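3-oxoacyl-(Acyl-carrier protein) synthase (Burkholderia xenovorans, PDB 4EFI) probably catalyses the condensation of acyl units on acyl carrier protein, as a 3-oxoacyl-[acyl-carrier-protein] synthase of the KAS III type with a thiolase-like fold. Local coordinates at residues L268-L274 and V291-I295; D68-K72 and L109-L113; R13-I19 and M139-Q143; G199-L205 and G331-S335; I158-D163 and E229-M233. All blocks are in the same frame, centred on the assembly; numbering follows the deposited sequence. Where two conformers were deposited one is given.

In the fold
Contacts between sequence-distant segments can close loops that enclose, follow or cross one another, and this thiolase-like chain does all three. From the N terminus, interaction 3 opens at 13-19 and closes 120 residues later on helix 130-143, at the bend between the two large sheets. Within that loop lies interaction 2, which pairs helices 66-81 and 105-112. Interaction 5 then opens at 158-163, but before it closes at 229-233, interaction 4 has started at 199-205. The two loops therefore cross, and they touch where L205 CD2 lies 3.6 Å from L231 CD1. Interaction 4 ends at the hairpin turn 331-335, enclosing interaction 1, which joins strand 266-269 to the loop before helix 295-298.

Interaction 1 (L268-L274 and V291-I295); sequences LFHQANL and VPVNI
A glutamine side chain that fills the gap between the end of a strand with its following loop and a second, irregular segment is the essence of this contact, formed where strand 266-269 runs out and faces the residues leading to helix 295-298. L268 and F269 are extended; Q271 then centres an inverse gamma turn (phi/psi -85/69), with a weak A272 N to H270 O bond of 2.9 Å. CA atoms approach most closely at L268-V291 (6.2 Å) and Q271-I295 (6.1 Å). With all three chi angles of Q271 near -60 to -80°, its amide curls back: NE2 donates to F269 O (3.0 Å) and, weakly, to P292 O (3.3 Å), while OE1 accepts from N294 N (2.9 Å). A water accepts a hydrogen bond from F269 N (2.8 Å) and donates one to P292 O (2.8 Å). Apolar contacts flank the polar ones: L268 CD2 to P292 CG and F269 CD1 to V291 CG1, each 3.9 Å, and L274 CD1 to V293 CG1, 4.1 Å. I295, with chi1 and chi2 both t, extends CD1 to 3.4 Å from Q271 O and 3.5 Å from N273 CA. The intervening H270 meets C128 and N300, consistent with the Cys-His-Asn triad of KAS III enzymes. N294 ND2 bonds T312, N273 OD1 caps M276 N of helix 274-283, and L309 of helix 305-313 packs against L268, Q271 and N294, with strand 323-331 alongside strand 266-269.

Interaction 2 (D68-K72 and L109-L113); sequences DLCRK and LQAEL
L109 begins the contact on the second helix, where its CA lies 6.4 Å from that of R71, the closest CA approach of the two segments. In the m,t rotamer it sends CD2 to 3.7 Å from both CA and CB of R71, and to 4.3 Å from C70 C, so the leucine rests on the backbone of the opposing helix and on the root of its arginine. One turn on, E112 points toward helix 66-81. Its side chain (chi1 m, chi2 t) brings OE1 to 2.9 Å from R71 NH1 in a salt bridge along the edge of the guanidinium. The arginine is extended through chi1 and chi2 (t,t) and bends at chi3 (p), which lets the same NH1 reach back one helical turn to D68 OD1, also 2.9 Å. D68, R71 and E112 thus form a salt-bridge network, with D68 OD2 held by S65 N. L113 follows just past the helical end, its N bonded to L109 O (2.9 Å); in the m,t rotamer it sets CD2 4.1 Å from R71 O and from R71 CG. The principle is a familiar one: leucines pack beneath while ions close the contact above. Helix 105-112 is the link between the adjacent parallel strands 90-94 and 120-124, a beta-alpha-beta crossover, and both helices lie against the six-stranded sheet, where C70 and L109 meet F93 and A153.

Interaction 3 (R13-I19 and M139-Q143); sequences RTQGARI and MNLIQ. With FMT (formic acid), chain D.
In the layered thiolase fold a helix lies between two sheets, and here its C-terminal turn fits into the bend where the chain passes from one sheet to the other. Strand 13-15 crosses the axis of helix 139-143 at 52° and 7.9 Å; after G16 (phi/psi 91/12), strand 17-19 runs back across the helix at 143°, with the axes 8.4 Å apart. The positive phi of G16 would jam a CB against the preceding carbonyl. Nearest CA pairs are A17-M139 and G16-Q143 (both 5.5 Å) and T14-N140 (6.3 Å). Q143, extended (t,t), accepts Q15 N at OE1 (3.1 Å), while its NE2 donates to a water (3.1 Å) that also bonds R13 O. A17 CB nestles 3.8 Å from both M139 CG and I142 CG2, and M139 CE lies 4.1 Å from I19 CG1. A formic acid, probably from crystallisation, accepts G16 N at O1 (2.8 Å). M139 touches L341 of strand 335-343 in one sheet, and I142 touches L182 of strand 176-184 in the other.

Interaction 4 (G199-L205 and G331-S335); sequences GKGARNL and GVGYS
G199 opens a 3-10 segment running to N204, and its CA makes a nearly straight CA-H...O contact with G333 O (3.4 Å). G201 comes next, 5.0 Å from Y334 by CA: its CA lies over the tyrosine ring, 3.6 Å from the centroid and 8° off the normal, a CH-pi contact. A CB here would come within 2.3 Å of Y334 CD2, so only a glycine fits so closely. A202 N lies 3.5 Å from G333 O. N204 (chi1 m) points toward the turn and donates from ND2 to Y334 OH (2.9 Å), while its OD1 bonds R222. L205, extended, packs CD2 on V332 CG2 at 3.7 Å. A water accepts from G333 N (2.9 Å) and lies 3.0 Å from G201 O and 2.9 Å from L205 O. A cis peptide precedes Y334 (chi1 m), whose ring also stacks on F241. G331 and S335 form a hydrogen-bonded pair (G331 N to S335 O 3.0 Å and S335 N to G331 O 3.1 Å), the closure of a glycine-rich beta-hairpin joining strands 323-331 and 335-343.

Interaction 5 (I158-D163 and E229-M233); sequences ISKMID and ECLFM
L231, C230 and M161 carry most of this loop-to-loop contact, which turns on one backbone hydrogen bond, L231 N to M161 O (2.8 Å, nearly straight). A 3-10 segment spans 158-160, and M161 N bonds I158 O (2.9 Å), while M161 O accepts the hydrogen bond from L231 N of the other segment; C230 CA sits 3.3 Å from M161 O, and the CA atoms of M161 and C230 are 5.0 Å apart. L231 points toward the first segment in the t,p rotamer, which places CD2 against I162 CD1 (4.0 Å) and I158 CG2 (4.1 Å). C230, with chi1 m, directs SG to 3.7 Å from D163 N and 3.8 Å from D163 CB. A water bridges the two backbones beside this bond, accepting from D163 N (2.9 Å) and donating to L231 O (2.8 Å). D163 OD1 itself bonds T165. The segment 158-163 leads from strand 149-156 to helix 167-170, which I162 touches, while L231 packs on L205 of strand 205-206, the antiparallel partner of strand 232-233.

Interaction 1 (L268-L274 and V291-I295)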
# COMPACT_ATOMS: atom_id res chain seq x y z
N LEU A 268 4.78 -0.85 10.71
CA LEU A 268 4.29 -1.46 9.48
C LEU A 268 4.91 -0.76 8.29
O LEU A 268 4.56 0.39 8.01
CB LEU A 268 2.78 -1.32 9.44
CG LEU A 268 2.07 -1.92 10.65
CD1 LEU A 268 0.64 -1.44 10.71
CD2 LEU A 268 2.11 -3.43 10.57
N PHE A 269 5.83 -1.44 7.61
CA PHE A 269 6.49 -0.89 6.44
C PHE A 269 5.91 -1.45 5.17
O PHE A 269 5.55 -2.62 5.10
CB PHE A 269 7.98 -1.25 6.45
CG PHE A 269 8.79 -0.48 7.45
CD1 PHE A 269 8.81 -0.87 8.78
CD2 PHE A 269 9.51 0.64 7.09
CE1 PHE A 269 9.55 -0.16 9.73
CE2 PHE A 269 10.25 1.35 8.02
CZ PHE A 269 10.27 0.94 9.35
N HIS A 270 5.90 -0.63 4.13
CA HIS A 270 5.67 -1.14 2.80
C HIS A 270 6.62 -2.30 2.58
O HIS A 270 7.82 -2.20 2.88
CB HIS A 270 5.91 -0.06 1.77
CG HIS A 270 6.09 -0.58 0.38
ND1 HIS A 270 5.17 -1.36 -0.22
CD2 HIS A 270 7.13 -0.43 -0.53
CE1 HIS A 270 5.60 -1.68 -1.45
NE2 HIS A 270 6.80 -1.11 -1.64
N GLN A 271 6.10 -3.40 2.05
CA GLN A 271 6.85 -4.65 1.94
C GLN A 271 7.68 -4.66 0.65
O GLN A 271 7.39 -5.39 -0.29
CB GLN A 271 5.90 -5.83 2.00
CG GLN A 271 5.09 -5.87 3.32
CD GLN A 271 5.91 -6.39 4.47
OE1 GLN A 271 6.20 -7.59 4.55
NE2 GLN A 271 6.28 -5.50 5.39
N ALA A 272 8.70 -3.82 0.61
CA ALA A 272 9.45 -3.59 -0.62
C ALA A 272 10.22 -4.84 -1.05
O ALA A 272 10.16 -5.25 -2.22
CB ALA A 272 10.40 -2.41 -0.45
N ASN A 273 10.98 -5.39 -0.12
CA ASN A 273 11.69 -6.66 -0.22
C ASN A 273 12.34 -6.90 1.14
O ASN A 273 12.61 -5.95 1.89
CB ASN A 273 12.70 -6.70 -1.37
CG ASN A 273 13.88 -5.77 -1.16
OD1 ASN A 273 14.80 -6.09 -0.42
ND2 ASN A 273 13.88 -4.66 -1.87
N LEU A 274 12.61 -8.15 1.47
CA LEU A 274 13.03 -8.47 2.83
C LEU A 274 14.40 -7.89 3.17
O LEU A 274 14.61 -7.40 4.26
CB LEU A 274 13.00 -9.99 3.05
CG LEU A 274 13.31 -10.43 4.48
CD1 LEU A 274 12.35 -9.83 5.50
CD2 LEU A 274 13.26 -11.95 4.56
N VAL A 291 8.41 -5.57 13.69
CA VAL A 291 8.35 -5.13 12.29
C VAL A 291 7.75 -6.29 11.48
O VAL A 291 8.47 -7.15 11.00
CB VAL A 291 9.76 -4.78 11.76
CG1 VAL A 291 9.71 -4.32 10.29
CG2 VAL A 291 10.41 -3.70 12.61
N PRO A 292 6.41 -6.33 11.35
CA PRO A 292 5.78 -7.50 10.70
C PRO A 292 6.13 -7.63 9.22
O PRO A 292 6.37 -6.64 8.53
CB PRO A 292 4.28 -7.21 10.87
CG PRO A 292 4.23 -6.34 12.13
CD PRO A 292 5.41 -5.46 11.99
N VAL A 293 6.16 -8.87 8.76
CA VAL A 293 6.51 -9.17 7.38
C VAL A 293 5.55 -10.24 6.87
O VAL A 293 5.32 -11.26 7.53
CB VAL A 293 7.96 -9.71 7.25
CG1 VAL A 293 8.27 -10.14 5.84
CG2 VAL A 293 8.94 -8.63 7.69
N ASN A 294 4.97 -10.00 5.70
CA ASN A 294 4.12 -11.00 5.04
C ASN A 294 4.48 -11.17 3.57
O ASN A 294 3.76 -11.82 2.81
CB ASN A 294 2.62 -10.70 5.21
CG ASN A 294 2.17 -9.48 4.44
OD1 ASN A 294 2.97 -8.79 3.83
ND2 ASN A 294 0.87 -9.19 4.47
N ILE A 295 5.64 -10.66 3.18
CA ILE A 295 6.11 -10.72 1.80
C ILE A 295 6.32 -12.17 1.37
O ILE A 295 6.23 -12.51 0.18
CB ILE A 295 7.37 -9.82 1.64
CG1 ILE A 295 7.50 -9.33 0.19
CG2 ILE A 295 8.58 -10.55 2.15
CD1 ILE A 295 8.73 -8.48 -0.08
O HOH W 1 6.59 -3.87 8.77

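Interaction 2 (D68-K72 and L109-L113)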
# COMPACT_ATOMS: atom_id res chain seq x y z
N ASP A 68 -11.85 -4.54 -8.80
CA ASP A 68 -12.65 -5.72 -8.42
C ASP A 68 -12.24 -6.22 -7.03
O ASP A 68 -13.09 -6.62 -6.22
CB ASP A 68 -12.45 -6.87 -9.41
CG ASP A 68 -12.98 -6.60 -10.81
OD1 ASP A 68 -14.04 -5.91 -10.94
OD2 ASP A 68 -12.35 -7.10 -11.76
N LEU A 69 -10.95 -6.28 -6.76
CA LEU A 69 -10.45 -6.74 -5.48
C LEU A 69 -10.91 -5.83 -4.38
O LEU A 69 -11.36 -6.29 -3.31
CB LEU A 69 -8.92 -6.81 -5.49
CG LEU A 69 -8.29 -7.81 -6.47
CD1 LEU A 69 -6.78 -7.65 -6.52
CD2 LEU A 69 -8.66 -9.24 -6.10
N CYS A 70 -10.83 -4.52 -4.60
CA CYS A 70 -11.35 -3.56 -3.63
C CYS A 70 -12.85 -3.65 -3.45
O CYS A 70 -13.32 -3.51 -2.32
CB CYS A 70 -10.98 -2.13 -4.02
SG CYS A 70 -9.19 -1.77 -3.96
N ARG A 71 -13.61 -3.91 -4.51
CA ARG A 71 -15.06 -4.07 -4.39
C ARG A 71 -15.38 -5.25 -3.47
O ARG A 71 -16.21 -5.15 -2.56
CB ARG A 71 -15.73 -4.32 -5.75
CG ARG A 71 -17.27 -4.45 -5.64
CD ARG A 71 -17.95 -4.95 -6.88
NE ARG A 71 -17.46 -6.26 -7.30
CZ ARG A 71 -16.67 -6.50 -8.36
NH1 ARG A 71 -16.26 -5.53 -9.18
NH2 ARG A 71 -16.29 -7.74 -8.59
N LYS A 72 -14.74 -6.39 -3.68
CA LYS A 72 -15.01 -7.58 -2.86
C LYS A 72 -14.61 -7.34 -1.41
O LYS A 72 -15.34 -7.69 -0.48
CB LYS A 72 -14.26 -8.78 -3.45
CG LYS A 72 -14.81 -9.19 -4.80
CD LYS A 72 -13.92 -10.21 -5.49
CE LYS A 72 -14.56 -10.72 -6.78
NZ LYS A 72 -13.52 -11.10 -7.78
N LEU A 109 -16.83 1.84 -8.46
CA LEU A 109 -17.03 1.37 -7.10
C LEU A 109 -18.25 2.01 -6.45
O LEU A 109 -19.01 1.33 -5.74
CB LEU A 109 -15.79 1.61 -6.26
CG LEU A 109 -14.61 0.68 -6.54
CD1 LEU A 109 -13.32 1.27 -6.05
CD2 LEU A 109 -14.84 -0.68 -5.86
N GLN A 110 -18.44 3.30 -6.66
CA GLN A 110 -19.61 3.99 -6.13
C GLN A 110 -20.89 3.29 -6.61
O GLN A 110 -21.81 2.98 -5.81
CB GLN A 110 -19.57 5.46 -6.56
CG GLN A 110 -20.80 6.28 -6.16
CD GLN A 110 -21.84 6.33 -7.25
OE1 GLN A 110 -21.53 6.57 -8.41
NE2 GLN A 110 -23.10 6.09 -6.88
N ALA A 111 -20.98 3.02 -7.90
CA ALA A 111 -22.16 2.36 -8.44
C ALA A 111 -22.28 0.92 -7.95
O ALA A 111 -23.36 0.51 -7.54
CB ALA A 111 -22.19 2.43 -9.97
N GLU A 112 -21.20 0.16 -7.97
CA GLU A 112 -21.26 -1.28 -7.67
C GLU A 112 -21.56 -1.52 -6.19
O GLU A 112 -22.16 -2.54 -5.84
CB GLU A 112 -19.96 -1.97 -8.08
CG GLU A 112 -19.80 -2.09 -9.59
CD GLU A 112 -18.52 -2.78 -10.06
OE1 GLU A 112 -17.56 -2.92 -9.27
OE2 GLU A 112 -18.47 -3.16 -11.25
N LEU A 113 -21.16 -0.59 -5.33
CA LEU A 113 -21.45 -0.68 -3.89
C LEU A 113 -22.73 0.05 -3.51
O LEU A 113 -23.09 0.10 -2.33
CB LEU A 113 -20.27 -0.16 -3.06
CG LEU A 113 -19.00 -0.98 -3.19
CD1 LEU A 113 -17.85 -0.27 -2.52
CD2 LEU A 113 -19.18 -2.39 -2.62

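Interaction 3 (R13-I19 and M139-Q143)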
# COMPACT_ATOMS: atom_id res chain seq x y z
N ARG A 13 -1.41 16.77 11.23
CA ARG A 13 -2.07 16.21 12.41
C ARG A 13 -3.57 16.22 12.17
O ARG A 13 -4.13 17.22 11.70
CB ARG A 13 -1.74 17.03 13.66
CG ARG A 13 -2.44 16.57 14.93
CD ARG A 13 -2.36 17.68 15.98
NE ARG A 13 -3.01 17.33 17.25
CZ ARG A 13 -4.32 17.37 17.46
NH1 ARG A 13 -5.13 17.73 16.47
NH2 ARG A 13 -4.81 17.05 18.64
N THR A 14 -4.24 15.11 12.48
CA THR A 14 -5.69 15.09 12.45
C THR A 14 -6.23 14.63 13.82
O THR A 14 -5.51 14.05 14.64
CB THR A 14 -6.25 14.14 11.36
OG1 THR A 14 -5.87 12.80 11.64
CG2 THR A 14 -5.72 14.50 10.00
N GLN A 15 -7.49 14.93 14.07
CA GLN A 15 -8.21 14.41 15.21
C GLN A 15 -9.68 14.26 14.84
O GLN A 15 -10.13 14.85 13.86
CB GLN A 15 -8.03 15.28 16.45
CG GLN A 15 -8.53 16.68 16.33
CD GLN A 15 -8.21 17.49 17.58
OE1 GLN A 15 -8.05 16.94 18.68
NE2 GLN A 15 -8.06 18.80 17.41
N GLY A 16 -10.40 13.44 15.57
CA GLY A 16 -11.83 13.30 15.33
C GLY A 16 -12.20 12.20 14.34
O GLY A 16 -13.36 12.13 13.94
N ALA A 17 -11.25 11.35 13.97
CA ALA A 17 -11.51 10.25 13.04
C ALA A 17 -10.73 9.02 13.45
O ALA A 17 -9.64 9.15 14.00
CB ALA A 17 -11.11 10.65 11.63
N ARG A 18 -11.27 7.84 13.18
CA ARG A 18 -10.62 6.59 13.53
C ARG A 18 -10.81 5.57 12.43
O ARG A 18 -11.79 5.61 11.67
CB ARG A 18 -11.17 6.03 14.84
CG ARG A 18 -12.66 5.70 14.82
CD ARG A 18 -13.20 5.22 16.17
NE ARG A 18 -12.84 3.84 16.47
CZ ARG A 18 -13.49 2.77 16.00
NH1 ARG A 18 -13.08 1.55 16.32
NH2 ARG A 18 -14.54 2.93 15.21
N ILE A 19 -9.87 4.64 12.35
CA ILE A 19 -10.04 3.46 11.53
C ILE A 19 -11.09 2.58 12.20
O ILE A 19 -10.99 2.25 13.39
CB ILE A 19 -8.72 2.69 11.36
CG1 ILE A 19 -7.72 3.56 10.60
CG2 ILE A 19 -8.97 1.39 10.63
CD1 ILE A 19 -6.32 2.96 10.52
N MET A 139 -9.08 11.11 6.91
CA MET A 139 -9.28 11.65 8.25
C MET A 139 -9.45 13.17 8.21
O MET A 139 -10.22 13.73 8.98
CB MET A 139 -8.15 11.24 9.21
CG MET A 139 -8.16 9.76 9.48
SD MET A 139 -7.13 9.30 10.89
CE MET A 139 -7.71 7.63 11.15
N ASN A 140 -8.75 13.84 7.29
CA ASN A 140 -8.94 15.27 7.10
C ASN A 140 -10.38 15.56 6.63
O ASN A 140 -11.00 16.50 7.16
CB ASN A 140 -7.92 15.80 6.09
CG ASN A 140 -8.08 17.28 5.82
OD1 ASN A 140 -7.40 18.10 6.41
ND2 ASN A 140 -8.93 17.61 4.92
N LEU A 141 -10.92 14.75 5.74
CA LEU A 141 -12.31 14.95 5.28
C LEU A 141 -13.28 14.86 6.48
O LEU A 141 -14.22 15.65 6.59
CB LEU A 141 -12.70 13.90 4.24
CG LEU A 141 -12.07 13.91 2.84
CD1 LEU A 141 -12.61 12.76 1.99
CD2 LEU A 141 -12.33 15.24 2.17
N ILE A 142 -13.05 13.91 7.37
CA ILE A 142 -13.92 13.73 8.51
C ILE A 142 -13.74 14.87 9.51
O ILE A 142 -14.71 15.46 9.97
CB ILE A 142 -13.66 12.36 9.14
CG1 ILE A 142 -14.20 11.28 8.20
CG2 ILE A 142 -14.32 12.25 10.53
CD1 ILE A 142 -13.74 9.88 8.54
N GLN A 143 -12.50 15.22 9.82
CA GLN A 143 -12.26 16.31 10.76
C GLN A 143 -12.89 17.64 10.33
O GLN A 143 -13.35 18.40 11.20
CB GLN A 143 -10.75 16.48 10.99
CG GLN A 143 -10.40 17.55 12.00
CD GLN A 143 -8.92 17.62 12.33
OE1 GLN A 143 -8.11 16.92 11.75
NE2 GLN A 143 -8.57 18.50 13.26
C FMT D . -10.74 11.04 17.90
O1 FMT D . -9.94 11.97 17.94
O2 FMT D . -10.28 9.80 17.78
O HOH W 2 -5.49 18.61 13.82

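Interaction 4 (G199-L205 and G331-S335)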
# COMPACT_ATOMS: atom_id res chain seq x y z
N GLY A 199 10.23 14.35 -7.08
CA GLY A 199 10.02 13.97 -8.47
C GLY A 199 11.28 13.79 -9.30
O GLY A 199 11.18 13.27 -10.42
N LYS A 200 12.45 14.18 -8.81
CA LYS A 200 13.70 13.84 -9.50
C LYS A 200 13.91 12.32 -9.58
O LYS A 200 14.67 11.84 -10.42
CB LYS A 200 14.90 14.50 -8.80
CG LYS A 200 14.80 16.04 -8.81
CD LYS A 200 16.11 16.73 -8.41
CE LYS A 200 16.52 16.41 -6.97
NZ LYS A 200 15.46 16.72 -5.96
N GLY A 201 13.24 11.57 -8.71
CA GLY A 201 13.28 10.12 -8.78
C GLY A 201 12.34 9.45 -9.77
O GLY A 201 12.29 8.22 -9.85
N ALA A 202 11.58 10.24 -10.53
CA ALA A 202 10.61 9.67 -11.46
C ALA A 202 11.24 8.62 -12.37
O ALA A 202 10.67 7.53 -12.54
CB ALA A 202 9.98 10.79 -12.30
N ARG A 203 12.39 8.92 -12.95
CA ARG A 203 13.04 8.03 -13.92
C ARG A 203 13.59 6.74 -13.31
O ARG A 203 14.05 5.88 -14.04
CB ARG A 203 14.15 8.78 -14.66
CG ARG A 203 15.38 9.02 -13.82
CD ARG A 203 16.38 9.97 -14.50
NE ARG A 203 16.85 9.51 -15.80
CZ ARG A 203 17.95 8.78 -16.00
NH1 ARG A 203 18.71 8.40 -14.98
NH2 ARG A 203 18.29 8.43 -17.23
N ASN A 204 13.54 6.61 -11.98
CA ASN A 204 14.07 5.41 -11.33
C ASN A 204 13.01 4.35 -11.01
O ASN A 204 13.35 3.23 -10.63
CB ASN A 204 14.84 5.80 -10.06
CG ASN A 204 16.04 6.63 -10.38
OD1 ASN A 204 16.65 6.46 -11.43
ND2 ASN A 204 16.38 7.56 -9.49
N LEU A 205 11.75 4.70 -11.19
CA LEU A 205 10.65 3.77 -10.95
C LEU A 205 9.50 4.28 -11.79
O LEU A 205 8.81 5.26 -11.44
CB LEU A 205 10.28 3.72 -9.46
CG LEU A 205 10.00 2.33 -8.89
CD1 LEU A 205 9.80 2.38 -7.36
CD2 LEU A 205 8.79 1.72 -9.59
N GLY A 331 8.39 4.87 -2.08
CA GLY A 331 8.51 4.34 -3.43
C GLY A 331 8.26 5.38 -4.50
O GLY A 331 8.89 6.43 -4.50
N VAL A 332 7.52 4.86 -5.46
CA VAL A 332 7.24 5.57 -6.71
C VAL A 332 7.02 7.07 -6.49
O VAL A 332 6.23 7.45 -5.64
CB VAL A 332 5.98 4.98 -7.41
CG1 VAL A 332 5.67 5.75 -8.67
CG2 VAL A 332 6.17 3.55 -7.78
N GLY A 333 7.69 7.90 -7.27
CA GLY A 333 7.44 9.33 -7.26
C GLY A 333 8.68 10.15 -7.56
O GLY A 333 8.72 10.84 -8.58
N TYR A 334 9.70 10.10 -6.71
CA TYR A 334 9.67 9.45 -5.40
C TYR A 334 8.66 10.07 -4.45
O TYR A 334 8.42 11.28 -4.48
CB TYR A 334 11.03 9.59 -4.72
CG TYR A 334 12.19 8.84 -5.32
CD1 TYR A 334 12.02 7.61 -5.96
CD2 TYR A 334 13.47 9.35 -5.19
CE1 TYR A 334 13.12 6.92 -6.47
CE2 TYR A 334 14.57 8.65 -5.69
CZ TYR A 334 14.38 7.45 -6.31
OH TYR A 334 15.47 6.76 -6.82
N SER A 335 8.16 9.25 -3.55
CA SER A 335 7.21 9.68 -2.55
C SER A 335 7.45 8.86 -1.29
O SER A 335 7.82 7.68 -1.36
CB SER A 335 5.79 9.48 -3.11
OG SER A 335 4.81 9.89 -2.19
O HOH W 3 9.55 7.11 -9.35

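Interaction 5 (I158-D163 and E229-M233)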
# COMPACT_ATOMS: atom_id res chain seq x y z
N ILE A 158 -0.10 -5.06 -9.88
CA ILE A 158 1.16 -4.75 -10.56
C ILE A 158 1.62 -5.91 -11.42
O ILE A 158 2.40 -5.73 -12.36
CB ILE A 158 2.29 -4.36 -9.57
CG1 ILE A 158 1.92 -3.08 -8.85
CG2 ILE A 158 3.66 -4.25 -10.28
CD1 ILE A 158 1.64 -1.89 -9.74
N SER A 159 1.15 -7.13 -11.14
CA SER A 159 1.53 -8.26 -11.99
C SER A 159 1.23 -7.99 -13.47
O SER A 159 1.93 -8.51 -14.35
CB SER A 159 0.83 -9.55 -11.54
OG SER A 159 -0.53 -9.46 -11.84
N LYS A 160 0.24 -7.15 -13.75
CA LYS A 160 -0.19 -6.88 -15.12
C LYS A 160 0.77 -5.95 -15.87
O LYS A 160 0.61 -5.72 -17.07
CB LYS A 160 -1.59 -6.27 -15.10
CG LYS A 160 -2.71 -7.18 -14.61
CD LYS A 160 -4.06 -6.47 -14.76
CE LYS A 160 -5.15 -7.05 -13.90
NZ LYS A 160 -5.69 -8.30 -14.49
N MET A 161 1.71 -5.36 -15.14
CA MET A 161 2.71 -4.45 -15.73
C MET A 161 4.14 -4.98 -15.69
O MET A 161 5.09 -4.23 -15.94
CB MET A 161 2.66 -3.10 -15.03
CG MET A 161 1.40 -2.32 -15.39
SD MET A 161 1.46 -0.60 -14.91
CE MET A 161 1.96 -0.88 -13.24
N ILE A 162 4.31 -6.27 -15.42
CA ILE A 162 5.64 -6.87 -15.32
C ILE A 162 6.07 -7.52 -16.62
O ILE A 162 5.30 -8.22 -17.27
CB ILE A 162 5.65 -7.92 -14.21
CG1 ILE A 162 5.28 -7.27 -12.87
CG2 ILE A 162 7.01 -8.61 -14.13
CD1 ILE A 162 5.99 -5.94 -12.59
N ASP A 163 7.31 -7.26 -17.01
CA ASP A 163 7.93 -7.93 -18.14
C ASP A 163 8.34 -9.33 -17.69
O ASP A 163 9.18 -9.46 -16.81
CB ASP A 163 9.16 -7.14 -18.56
CG ASP A 163 9.86 -7.72 -19.78
OD1 ASP A 163 9.62 -8.89 -20.15
OD2 ASP A 163 10.68 -6.97 -20.36
N GLU A 229 6.55 -0.81 -22.22
CA GLU A 229 5.21 -0.85 -21.65
C GLU A 229 5.18 -1.49 -20.28
O GLU A 229 4.13 -1.59 -19.67
CB GLU A 229 4.24 -1.57 -22.58
CG GLU A 229 3.88 -0.79 -23.85
CD GLU A 229 5.00 -0.73 -24.87
OE1 GLU A 229 5.77 -1.71 -24.99
OE2 GLU A 229 5.12 0.31 -25.56
N CYS A 230 6.33 -1.92 -19.78
CA CYS A 230 6.40 -2.58 -18.48
C CYS A 230 7.15 -1.75 -17.44
O CYS A 230 7.85 -0.78 -17.74
CB CYS A 230 7.08 -3.94 -18.63
SG CYS A 230 6.23 -5.07 -19.79
N LEU A 231 6.99 -2.15 -16.19
CA LEU A 231 7.61 -1.47 -15.08
C LEU A 231 9.12 -1.58 -15.14
O LEU A 231 9.67 -2.67 -15.29
CB LEU A 231 7.10 -2.09 -13.78
CG LEU A 231 7.65 -1.50 -12.48
CD1 LEU A 231 7.19 -0.08 -12.31
CD2 LEU A 231 7.20 -2.37 -11.28
N PHE A 232 9.76 -0.42 -15.00
CA PHE A 232 11.21 -0.31 -14.85
C PHE A 232 11.55 0.15 -13.44
O PHE A 232 10.96 1.07 -12.91
CB PHE A 232 11.77 0.71 -15.86
CG PHE A 232 13.22 1.03 -15.64
CD1 PHE A 232 14.20 0.22 -16.19
CD2 PHE A 232 13.60 2.11 -14.86
CE1 PHE A 232 15.52 0.47 -15.98
CE2 PHE A 232 14.94 2.37 -14.65
CZ PHE A 232 15.90 1.56 -15.21
N MET A 233 12.52 -0.52 -12.84
CA MET A 233 13.04 -0.13 -11.54
C MET A 233 14.55 -0.10 -11.55
O MET A 233 15.19 -1.09 -11.93
CB MET A 233 12.61 -1.12 -10.46
CG MET A 233 11.15 -1.37 -10.42
SD MET A 233 10.71 -2.55 -9.11
CE MET A 233 11.13 -1.61 -7.64
O HOH W 4 8.88 -5.40 -15.41